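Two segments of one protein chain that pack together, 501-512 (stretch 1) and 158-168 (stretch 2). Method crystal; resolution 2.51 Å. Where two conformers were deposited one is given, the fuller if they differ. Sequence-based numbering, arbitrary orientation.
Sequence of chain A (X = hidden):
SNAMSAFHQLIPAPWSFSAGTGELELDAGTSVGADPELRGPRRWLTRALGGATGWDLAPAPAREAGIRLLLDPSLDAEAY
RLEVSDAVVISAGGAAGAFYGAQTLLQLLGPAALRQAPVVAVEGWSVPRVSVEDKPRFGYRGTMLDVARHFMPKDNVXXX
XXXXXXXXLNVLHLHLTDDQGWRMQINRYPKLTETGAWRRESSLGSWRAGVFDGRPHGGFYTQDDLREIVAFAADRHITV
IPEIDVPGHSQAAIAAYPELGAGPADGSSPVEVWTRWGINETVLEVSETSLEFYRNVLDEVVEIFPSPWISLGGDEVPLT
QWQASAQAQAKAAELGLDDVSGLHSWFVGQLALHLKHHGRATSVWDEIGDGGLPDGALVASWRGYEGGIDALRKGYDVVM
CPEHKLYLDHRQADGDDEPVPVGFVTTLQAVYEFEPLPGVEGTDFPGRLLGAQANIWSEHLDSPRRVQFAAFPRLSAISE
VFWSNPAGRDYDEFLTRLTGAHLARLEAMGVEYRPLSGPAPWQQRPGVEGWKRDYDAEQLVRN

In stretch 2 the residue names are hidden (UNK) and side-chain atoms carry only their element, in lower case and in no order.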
# COMPACT_ATOMS: atom_id res chain seq x y z
N ALA A 501 -24.13 4.82 0.29
CA ALA A 501 -23.15 4.86 -0.80
C ALA A 501 -21.67 4.86 -0.36
O ALA A 501 -20.88 4.02 -0.81
CB ALA A 501 -23.44 5.99 -1.78
N HIS A 502 -21.30 5.87 0.42
CA HIS A 502 -19.90 6.15 0.75
C HIS A 502 -19.06 5.03 1.37
O HIS A 502 -17.89 4.88 1.03
CB HIS A 502 -19.79 7.40 1.62
CG HIS A 502 -18.47 8.10 1.51
ND1 HIS A 502 -18.06 8.73 0.36
CD2 HIS A 502 -17.46 8.24 2.40
CE1 HIS A 502 -16.86 9.24 0.55
NE2 HIS A 502 -16.47 8.96 1.77
N LEU A 503 -19.64 4.26 2.28
CA LEU A 503 -18.90 3.12 2.83
C LEU A 503 -18.43 2.20 1.70
O LEU A 503 -17.35 1.62 1.78
CB LEU A 503 -19.75 2.33 3.83
CG LEU A 503 -20.01 2.91 5.22
CD1 LEU A 503 -20.58 1.81 6.10
CD2 LEU A 503 -18.75 3.51 5.86
N ALA A 504 -19.25 2.07 0.65
CA ALA A 504 -18.89 1.23 -0.49
C ALA A 504 -17.71 1.83 -1.26
O ALA A 504 -16.89 1.09 -1.81
CB ALA A 504 -20.07 1.04 -1.42
N ARG A 505 -17.64 3.16 -1.28
CA ARG A 505 -16.52 3.87 -1.91
C ARG A 505 -15.22 3.66 -1.13
O ARG A 505 -14.16 3.43 -1.72
CB ARG A 505 -16.81 5.35 -2.04
CG ARG A 505 -17.91 5.72 -3.00
CD ARG A 505 -18.16 7.23 -2.99
NE ARG A 505 -19.49 7.56 -3.48
CZ ARG A 505 -20.38 8.26 -2.80
NH1 ARG A 505 -20.08 8.73 -1.59
NH2 ARG A 505 -21.57 8.50 -3.32
N LEU A 506 -15.31 3.76 0.20
CA LEU A 506 -14.15 3.48 1.05
C LEU A 506 -13.67 2.03 0.87
O LEU A 506 -12.46 1.76 0.84
CB LEU A 506 -14.48 3.74 2.52
CG LEU A 506 -14.85 5.17 2.91
CD1 LEU A 506 -15.09 5.25 4.40
CD2 LEU A 506 -13.79 6.18 2.49
N GLU A 507 -14.61 1.09 0.77
CA GLU A 507 -14.24 -0.29 0.54
C GLU A 507 -13.51 -0.42 -0.78
O GLU A 507 -12.52 -1.13 -0.89
CB GLU A 507 -15.46 -1.21 0.57
CG GLU A 507 -16.02 -1.47 1.96
CD GLU A 507 -17.33 -2.25 1.94
OE1 GLU A 507 -17.49 -3.16 1.09
OE2 GLU A 507 -18.21 -1.94 2.78
N ALA A 508 -13.99 0.30 -1.79
CA ALA A 508 -13.40 0.21 -3.12
C ALA A 508 -11.96 0.76 -3.15
O ALA A 508 -11.15 0.35 -3.98
CB ALA A 508 -14.29 0.91 -4.15
N MSE A 509 -11.66 1.69 -2.25
CA MSE A 509 -10.34 2.33 -2.21
C MSE A 509 -9.38 1.62 -1.25
O MSE A 509 -8.27 2.10 -1.00
CB MSE A 509 -10.45 3.81 -1.83
CG MSE A 509 -11.25 4.64 -2.83
SE MSE A 509 -10.99 6.57 -2.63
CE MSE A 509 -9.28 6.72 -3.57
N GLY A 510 -9.82 0.50 -0.70
CA GLY A 510 -8.97 -0.29 0.18
C GLY A 510 -8.91 0.20 1.62
O GLY A 510 -7.97 -0.12 2.35
N VAL A 511 -9.90 0.95 2.04
CA VAL A 511 -9.84 1.54 3.37
C VAL A 511 -10.62 0.70 4.36
O VAL A 511 -11.83 0.58 4.23
CB VAL A 511 -10.45 2.98 3.36
CG1 VAL A 511 -10.44 3.57 4.75
CG2 VAL A 511 -9.69 3.87 2.39
N GLU A 512 -9.95 0.14 5.36
CA GLU A 512 -10.67 -0.61 6.37
C GLU A 512 -11.01 0.34 7.51
O GLU A 512 -10.17 0.64 8.34
CB GLU A 512 -9.81 -1.75 6.95
CG GLU A 512 -9.01 -2.57 5.92
CD GLU A 512 -8.29 -3.79 6.53
OE1 GLU A 512 -7.08 -3.97 6.25
OE2 GLU A 512 -8.93 -4.57 7.28
N UNK A 158 0.96 7.15 -0.17
CA UNK A 158 0.38 7.64 -1.41
C UNK A 158 -1.08 7.23 -1.47
O UNK A 158 -1.91 7.95 -2.04
c UNK A 158 2.63 7.30 -2.59
c UNK A 158 1.12 7.09 -2.62
c UNK A 158 2.94 8.80 -2.69
c UNK A 158 3.34 6.51 -3.69
N UNK A 159 -1.39 6.08 -0.88
CA UNK A 159 -2.78 5.60 -0.86
C UNK A 159 -3.65 6.43 0.07
O UNK A 159 -4.79 6.76 -0.25
c UNK A 159 -2.73 3.20 -1.68
c UNK A 159 -2.85 4.13 -0.48
c UNK A 159 -4.09 2.86 -2.21
c UNK A 159 -5.64 3.65 -3.93
n UNK A 159 -6.63 3.02 -3.34
n UNK A 159 -5.87 4.36 -5.04
n UNK A 159 -4.42 3.60 -3.41
N UNK A 160 -3.10 6.76 1.24
CA UNK A 160 -3.75 7.68 2.14
C UNK A 160 -4.01 9.04 1.47
O UNK A 160 -5.07 9.64 1.63
c UNK A 160 -4.41 8.33 5.35
c UNK A 160 -4.96 9.18 6.28
c UNK A 160 -3.49 8.80 4.42
c UNK A 160 -3.11 10.14 4.46
c UNK A 160 -4.58 10.51 6.31
c UNK A 160 -2.89 7.86 3.39
c UNK A 160 -3.66 10.99 5.40
N UNK A 161 -3.04 9.51 0.68
CA UNK A 161 -3.18 10.79 -0.02
C UNK A 161 -4.28 10.72 -1.08
O UNK A 161 -5.03 11.67 -1.27
c UNK A 161 -0.88 11.74 0.38
c UNK A 161 -1.85 11.22 -0.68
c UNK A 161 -2.11 12.27 -1.74
c UNK A 161 0.55 11.88 -0.11
N UNK A 162 -4.37 9.58 -1.76
CA UNK A 162 -5.39 9.37 -2.79
C UNK A 162 -6.79 9.42 -2.18
O UNK A 162 -7.72 10.01 -2.75
o UNK A 162 -4.88 7.83 -6.73
c UNK A 162 -5.14 8.04 -3.49
o UNK A 162 -6.00 9.66 -6.18
c UNK A 162 -6.06 7.78 -4.66
c UNK A 162 -5.61 8.48 -5.94
N UNK A 163 -6.94 8.78 -1.03
CA UNK A 163 -8.21 8.81 -0.30
C UNK A 163 -8.55 10.23 0.19
O UNK A 163 -9.71 10.61 0.22
c UNK A 163 -8.04 6.39 0.37
c UNK A 163 -8.22 7.82 0.88
c UNK A 163 -9.49 7.95 1.67
N UNK A 164 -7.52 10.99 0.57
CA UNK A 164 -7.73 12.40 0.96
C UNK A 164 -8.30 13.24 -0.18
O UNK A 164 -9.23 14.02 0.02
c UNK A 164 -4.81 15.49 3.09
c UNK A 164 -5.92 12.67 2.78
c UNK A 164 -6.42 13.05 1.41
se UNK A 164 -4.24 13.63 3.14
N UNK A 165 -7.71 13.11 -1.36
CA UNK A 165 -8.12 13.93 -2.49
C UNK A 165 -9.56 13.61 -2.88
O UNK A 165 -10.30 14.45 -3.40
c UNK A 165 -7.18 13.72 -3.67
N UNK A 166 -9.96 12.37 -2.62
CA UNK A 166 -11.31 11.92 -2.95
C UNK A 166 -12.34 12.60 -2.06
O UNK A 166 -13.50 12.75 -2.42
c UNK A 166 -12.77 9.83 -3.24
c UNK A 166 -13.58 7.72 -1.28
c UNK A 166 -11.41 10.39 -2.84
se UNK A 166 -14.00 9.61 -1.74
N UNK A 167 -11.89 13.01 -0.88
CA UNK A 167 -12.73 13.78 0.04
C UNK A 167 -12.57 15.30 -0.11
O UNK A 167 -13.16 16.07 0.64
c UNK A 167 -12.49 13.33 1.48
c UNK A 167 -12.97 11.94 1.76
n UNK A 167 -14.06 10.12 2.28
c UNK A 167 -14.16 11.49 2.21
n UNK A 167 -12.18 10.83 1.55
c UNK A 167 -12.86 9.75 1.88
N UNK A 168 -11.77 15.70 -1.09
CA UNK A 168 -11.52 17.11 -1.41
C UNK A 168 -10.75 17.84 -0.31
O UNK A 168 -10.83 19.04 -0.21
c UNK A 168 -13.61 17.38 -2.93
c UNK A 168 -15.57 18.01 -4.48
n UNK A 168 -16.22 16.68 -4.66
c UNK A 168 -14.90 18.20 -3.11
c UNK A 168 -12.85 17.83 -1.66

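Position 158 carries four side-chain carbons, forked at the second, and none reaches stretch 1; this is a leucine, Leu 158. Its backbone O accepts the amide of position 162 at 3.0 Å, N to O, within a helix that begins earlier in the chain.

At position 159 three carbons lead to a nitrogen and then to a carbon bearing two further nitrogens, a guanidinium, and one of those end nitrogens lies 3.0 Å from the backbone O of Met 509, just past the end of the other helix. The residue is Arg 159, the nitrogen is NH1, and the Met 509 oxygen sits at the edge of the guanidinium, near its plane.

Position 160 has one carbon followed by a ring of six carbons. It points away from stretch 1 and is Phe 160. Position 161 has four carbons forked at the first, with one arm two carbons long; this is Ile 161, out of reach.

Three carbons, the third carrying two oxygens, occupy position 162, and the second carbon touches Met 509 CE at 3.6 Å. The shape alone fits a glutamate or, with one oxygen read as nitrogen, a glutamine; the deposited elements make it Glu 162, and the touching carbon is CG. Its OE1 forms a long salt bridge to NH2 of Arg 159 at 4.0 Å, one turn back.

At position 163 a single carbon bears two more, a compact fork, and one of the two tips lies 3.6 Å from Val 511 CG2 and 4.1 Å from Met 509 CE. This is Val 163, and the tip is its CG2, so this short side chain touches both apolar neighbours.

Position 164 is an unbranched chain of two carbons, a selenium and a carbon: selenomethionine, Met 164, directed away from the contact. Position 165, with one carbon, is Ala 165 and makes no contact.

The same unbranched selenium-containing chain recurs at position 166, here pointing toward stretch 1. Its terminal carbon lies 3.1 Å from Met 509 SE and 4.1 Å from Leu 506 CD2, while its selenium approaches His 502 CE1 at 3.7 Å, oblique to the imidazole. This is Met 166, with CE as the terminal carbon.

Position 167 has one carbon and a five-membered ring with two nitrogens, one of them 2.7 Å from His 502 NE2; hence His 167. That nitrogen is NE2, and its hydrogen bond to His 502 is one that either partner could donate. ND1 of the same ring donates to the backbone O of Val 163 at 2.8 Å.

Four carbons in a row ending in nitrogen make position 168 Lys 168. Its positive phi closes the helix in a Schellman motif, well away from stretch 1.

The two helices run nearly antiparallel, at 154°, with axes no closer than 11.7 Å, a separation spanned by long side chains. Met 509, the most covered residue, lies against Glu 162, Val 163 and Met 166. Beyond this apolar patch the histidines meet rim to rim, and Arg 505 NH1 donates to His 502 ND1 at 2.8 Å, so both nitrogens of that imidazole are engaged.

Stretch 2 158-168: LRFIEVMAMHK
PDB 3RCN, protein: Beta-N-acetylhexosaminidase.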